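Local coordinates for protein aldo-keto reductase family 1 member C1 (Caenorhabditis elegans, PDB 1QWK) that probably reduces aldehydes such as aldoses with NADPH, being an aldo-keto reductase with a TIM-barrel fold, at residues L178-K192 with V248-I260. Numbering follows the deposited sequence.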
loop_
_atom_site.group_PDB
_atom_site.type_symbol
_atom_site.label_atom_id
_atom_site.label_comp_id
_atom_site.label_asym_id
_atom_site.label_seq_id
_atom_site.Cartn_x
_atom_site.Cartn_y
_atom_site.Cartn_z
ATOM N N LEU A 178 -2.945 7.442 -2.590
ATOM C CA LEU A 178 -2.333 8.350 -3.545
ATOM C C LEU A 178 -2.662 7.923 -4.965
ATOM O O LEU A 178 -2.365 6.806 -5.382
ATOM C CB LEU A 178 -0.809 8.401 -3.353
ATOM C CG LEU A 178 -0.046 9.515 -4.088
ATOM C CD1 LEU A 178 1.291 9.753 -3.399
ATOM C CD2 LEU A 178 0.154 9.154 -5.561
ATOM N N HIS A 179 -3.301 8.824 -5.698
ATOM C CA HIS A 179 -3.669 8.581 -7.084
ATOM C C HIS A 179 -3.863 9.936 -7.747
ATOM O O HIS A 179 -3.800 10.963 -7.075
ATOM C CB HIS A 179 -4.936 7.713 -7.192
ATOM C CG HIS A 179 -6.074 8.163 -6.327
ATOM N ND1 HIS A 179 -6.110 7.937 -4.969
ATOM C CD2 HIS A 179 -7.234 8.792 -6.634
ATOM C CE1 HIS A 179 -7.245 8.402 -4.476
ATOM N NE2 HIS A 179 -7.945 8.925 -5.466
ATOM N N LEU A 180 -4.075 9.950 -9.058
ATOM C CA LEU A 180 -4.221 11.214 -9.775
ATOM C C LEU A 180 -5.206 12.190 -9.149
ATOM O O LEU A 180 -4.915 13.385 -9.042
ATOM C CB LEU A 180 -4.622 10.964 -11.228
ATOM C CG LEU A 180 -4.702 12.230 -12.096
ATOM C CD1 LEU A 180 -3.360 12.956 -12.088
ATOM C CD2 LEU A 180 -5.093 11.838 -13.511
ATOM N N TYR A 181 -6.363 11.685 -8.733
ATOM C CA TYR A 181 -7.380 12.536 -8.130
ATOM C C TYR A 181 -7.238 12.738 -6.613
ATOM O O TYR A 181 -8.204 13.039 -5.921
ATOM C CB TYR A 181 -8.775 12.015 -8.505
ATOM C CG TYR A 181 -9.211 12.408 -9.912
ATOM C CD1 TYR A 181 -8.311 12.997 -10.809
ATOM C CD2 TYR A 181 -10.526 12.211 -10.337
ATOM C CE1 TYR A 181 -8.714 13.380 -12.092
ATOM C CE2 TYR A 181 -10.938 12.590 -11.618
ATOM C CZ TYR A 181 -10.028 13.176 -12.487
ATOM O OH TYR A 181 -10.431 13.569 -13.742
ATOM N N PHE A 182 -6.012 12.563 -6.119
ATOM C CA PHE A 182 -5.645 12.782 -4.713
ATOM C C PHE A 182 -4.123 12.624 -4.692
ATOM O O PHE A 182 -3.582 11.687 -4.088
ATOM C CB PHE A 182 -6.303 11.767 -3.771
ATOM C CG PHE A 182 -6.225 12.172 -2.323
ATOM C CD1 PHE A 182 -6.789 13.377 -1.893
ATOM C CD2 PHE A 182 -5.551 11.382 -1.397
ATOM C CE1 PHE A 182 -6.677 13.787 -0.564
ATOM C CE2 PHE A 182 -5.433 11.780 -0.064
ATOM C CZ PHE A 182 -5.996 12.988 0.359
ATOM N N PRO A 183 -3.421 13.552 -5.369
ATOM C CA PRO A 183 -1.969 13.659 -5.548
ATOM C C PRO A 183 -1.062 13.640 -4.331
ATOM O O PRO A 183 0.080 13.193 -4.422
ATOM C CB PRO A 183 -1.806 14.966 -6.327
ATOM C CG PRO A 183 -3.083 15.143 -7.012
ATOM C CD PRO A 183 -4.086 14.719 -5.978
ATOM N N GLN A 184 -1.549 14.155 -3.206
ATOM C CA GLN A 184 -0.748 14.204 -1.988
ATOM C C GLN A 184 0.612 14.875 -2.238
ATOM O O GLN A 184 1.655 14.365 -1.820
ATOM C CB GLN A 184 -0.543 12.784 -1.451
ATOM C CG GLN A 184 -1.838 12.105 -1.009
ATOM C CD GLN A 184 -1.999 12.063 0.500
ATOM O OE1 GLN A 184 -1.808 13.066 1.191
ATOM N NE2 GLN A 184 -2.368 10.899 1.019
ATOM N N HIS A 185 0.604 16.018 -2.919
ATOM C CA HIS A 185 1.849 16.729 -3.203
ATOM C C HIS A 185 2.606 17.090 -1.928
ATOM O O HIS A 185 3.821 16.907 -1.844
ATOM C CB HIS A 185 1.571 18.006 -4.002
ATOM C CG HIS A 185 1.042 17.754 -5.378
ATOM N ND1 HIS A 185 1.778 17.118 -6.354
ATOM C CD2 HIS A 185 -0.158 18.037 -5.937
ATOM C CE1 HIS A 185 1.054 17.018 -7.454
ATOM N NE2 HIS A 185 -0.125 17.569 -7.227
ATOM N N ASP A 186 1.882 17.599 -0.937
ATOM C CA ASP A 186 2.487 17.999 0.331
ATOM C C ASP A 186 3.144 16.831 1.064
ATOM O O ASP A 186 4.269 16.950 1.548
ATOM C CB ASP A 186 1.432 18.644 1.234
ATOM C CG ASP A 186 2.029 19.240 2.496
ATOM O OD1 ASP A 186 2.858 20.170 2.383
ATOM O OD2 ASP A 186 1.673 18.782 3.602
ATOM N N HIS A 187 2.446 15.704 1.149
ATOM C CA HIS A 187 2.995 14.546 1.850
ATOM C C HIS A 187 4.239 13.996 1.162
ATOM O O HIS A 187 5.243 13.715 1.819
ATOM C CB HIS A 187 1.947 13.438 1.972
ATOM C CG HIS A 187 2.401 12.268 2.791
ATOM N ND1 HIS A 187 2.685 12.368 4.136
ATOM C CD2 HIS A 187 2.607 10.971 2.459
ATOM C CE1 HIS A 187 3.044 11.182 4.598
ATOM N NE2 HIS A 187 3.004 10.317 3.600
ATOM N N VAL A 188 4.178 13.849 -0.159
ATOM C CA VAL A 188 5.316 13.327 -0.910
ATOM C C VAL A 188 6.527 14.243 -0.766
ATOM O O VAL A 188 7.646 13.771 -0.584
ATOM C CB VAL A 188 4.959 13.145 -2.407
ATOM C CG1 VAL A 188 6.185 12.686 -3.194
ATOM C CG2 VAL A 188 3.843 12.126 -2.547
ATOM N N ASP A 189 6.311 15.553 -0.845
ATOM C CA ASP A 189 7.423 16.486 -0.694
ATOM C C ASP A 189 8.014 16.383 0.708
ATOM O O ASP A 189 9.230 16.432 0.880
ATOM C CB ASP A 189 6.970 17.916 -0.985
ATOM C CG ASP A 189 6.690 18.139 -2.460
ATOM O OD1 ASP A 189 7.481 17.649 -3.293
ATOM O OD2 ASP A 189 5.689 18.804 -2.795
ATOM N N PHE A 190 7.148 16.229 1.706
ATOM C CA PHE A 190 7.593 16.097 3.088
ATOM C C PHE A 190 8.459 14.846 3.240
ATOM O O PHE A 190 9.539 14.895 3.827
ATOM C CB PHE A 190 6.387 15.991 4.020
ATOM C CG PHE A 190 6.737 15.634 5.435
ATOM C CD1 PHE A 190 7.199 16.601 6.321
ATOM C CD2 PHE A 190 6.621 14.317 5.878
ATOM C CE1 PHE A 190 7.522 16.268 7.635
ATOM C CE2 PHE A 190 6.941 13.973 7.185
ATOM C CZ PHE A 190 7.399 14.948 8.066
ATOM N N CYS A 191 7.976 13.726 2.713
ATOM C CA CYS A 191 8.708 12.465 2.804
ATOM C C CYS A 191 10.050 12.520 2.081
ATOM O O CYS A 191 11.046 11.989 2.573
ATOM C CB CYS A 191 7.858 11.318 2.248
ATOM S SG CYS A 191 6.451 10.858 3.304
ATOM N N LYS A 192 10.077 13.160 0.917
ATOM C CA LYS A 192 11.317 13.277 0.160
ATOM C C LYS A 192 12.354 14.030 0.988
ATOM O O LYS A 192 13.527 13.657 1.020
ATOM C CB LYS A 192 11.072 14.008 -1.162
ATOM C CG LYS A 192 10.320 13.189 -2.198
ATOM C CD LYS A 192 9.994 14.025 -3.431
ATOM C CE LYS A 192 9.365 13.184 -4.538
ATOM N NZ LYS A 192 10.317 12.205 -5.130
ATOM N N VAL A 248 -1.471 3.876 -17.292
ATOM C CA VAL A 248 -1.065 5.274 -17.239
ATOM C C VAL A 248 -1.152 5.789 -15.794
ATOM O O VAL A 248 -0.260 6.500 -15.331
ATOM C CB VAL A 248 -1.945 6.146 -18.168
ATOM C CG1 VAL A 248 -1.645 7.623 -17.945
ATOM C CG2 VAL A 248 -1.673 5.783 -19.627
ATOM N N LEU A 249 -2.217 5.431 -15.079
ATOM C CA LEU A 249 -2.365 5.863 -13.686
ATOM C C LEU A 249 -1.261 5.283 -12.801
ATOM O O LEU A 249 -0.768 5.947 -11.887
ATOM C CB LEU A 249 -3.731 5.448 -13.136
ATOM C CG LEU A 249 -4.937 6.195 -13.712
ATOM C CD1 LEU A 249 -6.205 5.657 -13.072
ATOM C CD2 LEU A 249 -4.800 7.694 -13.450
ATOM N N LEU A 250 -0.876 4.039 -13.067
ATOM C CA LEU A 250 0.182 3.409 -12.288
ATOM C C LEU A 250 1.523 4.071 -12.594
ATOM O O LEU A 250 2.303 4.349 -11.681
ATOM C CB LEU A 250 0.254 1.908 -12.593
ATOM C CG LEU A 250 -1.010 1.119 -12.225
ATOM C CD1 LEU A 250 -0.832 -0.348 -12.594
ATOM C CD2 LEU A 250 -1.293 1.267 -10.730
ATOM N N ARG A 251 1.783 4.339 -13.872
ATOM C CA ARG A 251 3.036 4.973 -14.267
ATOM C C ARG A 251 3.098 6.383 -13.689
ATOM O O ARG A 251 4.169 6.873 -13.337
ATOM C CB ARG A 251 3.167 5.026 -15.797
ATOM C CG ARG A 251 4.561 5.412 -16.273
ATOM C CD ARG A 251 5.581 4.314 -15.973
ATOM N NE ARG A 251 6.873 4.871 -15.592
ATOM C CZ ARG A 251 7.960 4.153 -15.320
ATOM N NH1 ARG A 251 7.928 2.831 -15.390
ATOM N NH2 ARG A 251 9.082 4.763 -14.957
ATOM N N TYR A 252 1.942 7.031 -13.588
ATOM C CA TYR A 252 1.878 8.374 -13.024
ATOM C C TYR A 252 2.455 8.344 -11.609
ATOM O O TYR A 252 3.337 9.132 -11.267
ATOM C CB TYR A 252 0.427 8.855 -12.970
ATOM C CG TYR A 252 0.224 10.050 -12.064
ATOM C CD1 TYR A 252 0.594 11.331 -12.471
ATOM C CD2 TYR A 252 -0.304 9.889 -10.779
ATOM C CE1 TYR A 252 0.444 12.425 -11.619
ATOM C CE2 TYR A 252 -0.456 10.974 -9.919
ATOM C CZ TYR A 252 -0.080 12.236 -10.346
ATOM O OH TYR A 252 -0.224 13.308 -9.496
ATOM N N ALA A 253 1.952 7.429 -10.787
ATOM C CA ALA A 253 2.425 7.316 -9.411
ATOM C C ALA A 253 3.908 6.950 -9.352
ATOM O O ALA A 253 4.652 7.475 -8.525
ATOM C CB ALA A 253 1.597 6.280 -8.655
ATOM N N LEU A 254 4.338 6.046 -10.225
ATOM C CA LEU A 254 5.740 5.641 -10.242
ATOM C C LEU A 254 6.650 6.820 -10.554
ATOM O O LEU A 254 7.667 7.024 -9.894
ATOM C CB LEU A 254 5.966 4.537 -11.275
ATOM C CG LEU A 254 5.488 3.142 -10.875
ATOM C CD1 LEU A 254 5.598 2.196 -12.061
ATOM C CD2 LEU A 254 6.334 2.636 -9.706
ATOM N N ASP A 255 6.282 7.606 -11.559
ATOM C CA ASP A 255 7.112 8.733 -11.922
ATOM C C ASP A 255 7.005 9.923 -10.969
ATOM O O ASP A 255 7.762 10.893 -11.084
ATOM C CB ASP A 255 6.860 9.115 -13.382
ATOM C CG ASP A 255 7.456 8.093 -14.342
ATOM O OD1 ASP A 255 8.542 7.565 -14.021
ATOM O OD2 ASP A 255 6.867 7.807 -15.403
ATOM N N ARG A 256 6.079 9.833 -10.017
ATOM C CA ARG A 256 5.922 10.864 -8.984
ATOM C C ARG A 256 6.967 10.504 -7.915
ATOM O O ARG A 256 7.217 11.270 -6.979
ATOM C CB ARG A 256 4.521 10.812 -8.348
ATOM C CG ARG A 256 3.381 11.488 -9.127
ATOM C CD ARG A 256 3.427 13.016 -9.029
ATOM N NE ARG A 256 3.525 13.477 -7.642
ATOM C CZ ARG A 256 2.554 13.383 -6.737
ATOM N NH1 ARG A 256 1.383 12.848 -7.053
ATOM N NH2 ARG A 256 2.766 13.805 -5.498
ATOM N N GLY A 257 7.558 9.316 -8.062
ATOM C CA GLY A 257 8.577 8.849 -7.135
ATOM C C GLY A 257 8.050 7.943 -6.041
ATOM O O GLY A 257 8.639 7.867 -4.961
ATOM N N CYS A 258 6.955 7.240 -6.317
ATOM C CA CYS A 258 6.352 6.354 -5.323
ATOM C C CYS A 258 6.345 4.894 -5.738
ATOM O O CYS A 258 6.510 4.566 -6.912
ATOM C CB CYS A 258 4.895 6.751 -5.067
ATOM S SG CYS A 258 4.624 8.464 -4.607
ATOM N N ALA A 259 6.160 4.019 -4.756
ATOM C CA ALA A 259 6.034 2.597 -5.030
ATOM C C ALA A 259 4.514 2.458 -5.151
ATOM O O ALA A 259 3.774 3.308 -4.641
ATOM C CB ALA A 259 6.557 1.768 -3.864
ATOM N N ILE A 260 4.039 1.410 -5.817
ATOM C CA ILE A 260 2.599 1.225 -6.001
ATOM C C ILE A 260 2.100 -0.154 -5.585
ATOM O O ILE A 260 2.845 -1.134 -5.625
ATOM C CB ILE A 260 2.191 1.461 -7.474
ATOM C CG1 ILE A 260 2.941 0.492 -8.391
ATOM C CG2 ILE A 260 2.476 2.915 -7.859
ATOM C CD1 ILE A 260 2.596 0.638 -9.880
HETATM O O HOH W 1 -2.795 7.335 -10.015
HETATM O O HOH W 2 5.031 15.701 -4.749
HETATM O O HOH W 3 9.796 10.176 -3.387
#
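On the outer layer of the aldo-keto reductase (beta/alpha)8 barrel, the turn leading into helix 185-193 packs against the C-terminal end of helix 245-255, with R256 hydrogen-bonded to the backbone carbonyl of P183. The guanidinium of R256 grips one carbonyl oxygen end-on: NH1 and NH2 each lie 3.0 Å from P183 O, NH1 in the carbonyl plane on a lone pair, NH2 above that plane. R256 CG rests on one face of the Y252 ring, and bends at chi2 (-75°) and chi3 (-51°) then turn the guanidinium toward P183 O. The opposite face receives L180 CD1 in a CH-pi contact, 4.0 Å from the ring centroid; a flat ring suits this place between two aliphatic groups. H185 ND1 sits over a guanidinium face, 3.6 Å from R256 NH2, and V188 CG2 adds an apolar neighbour to the same nitrogen. A leucine in place of R256 would probably leave P183 O without either of these two N-H donors and open a gap beside H185 and V188. Deeper, small C258 suits close packing, its SG 3.8 Å from L178 CD1. G257 closes the helix in a Schellman motif, its positive phi easy without a side chain, and water 3 links its O to K192 NZ. E290 is hydrogen-bonded to Y252 OH, V234 of helix 232-241 packs on L180 and L249, and beyond L178 and C258 lie adjoining barrel strands 173-177, 197-201 and 259-261.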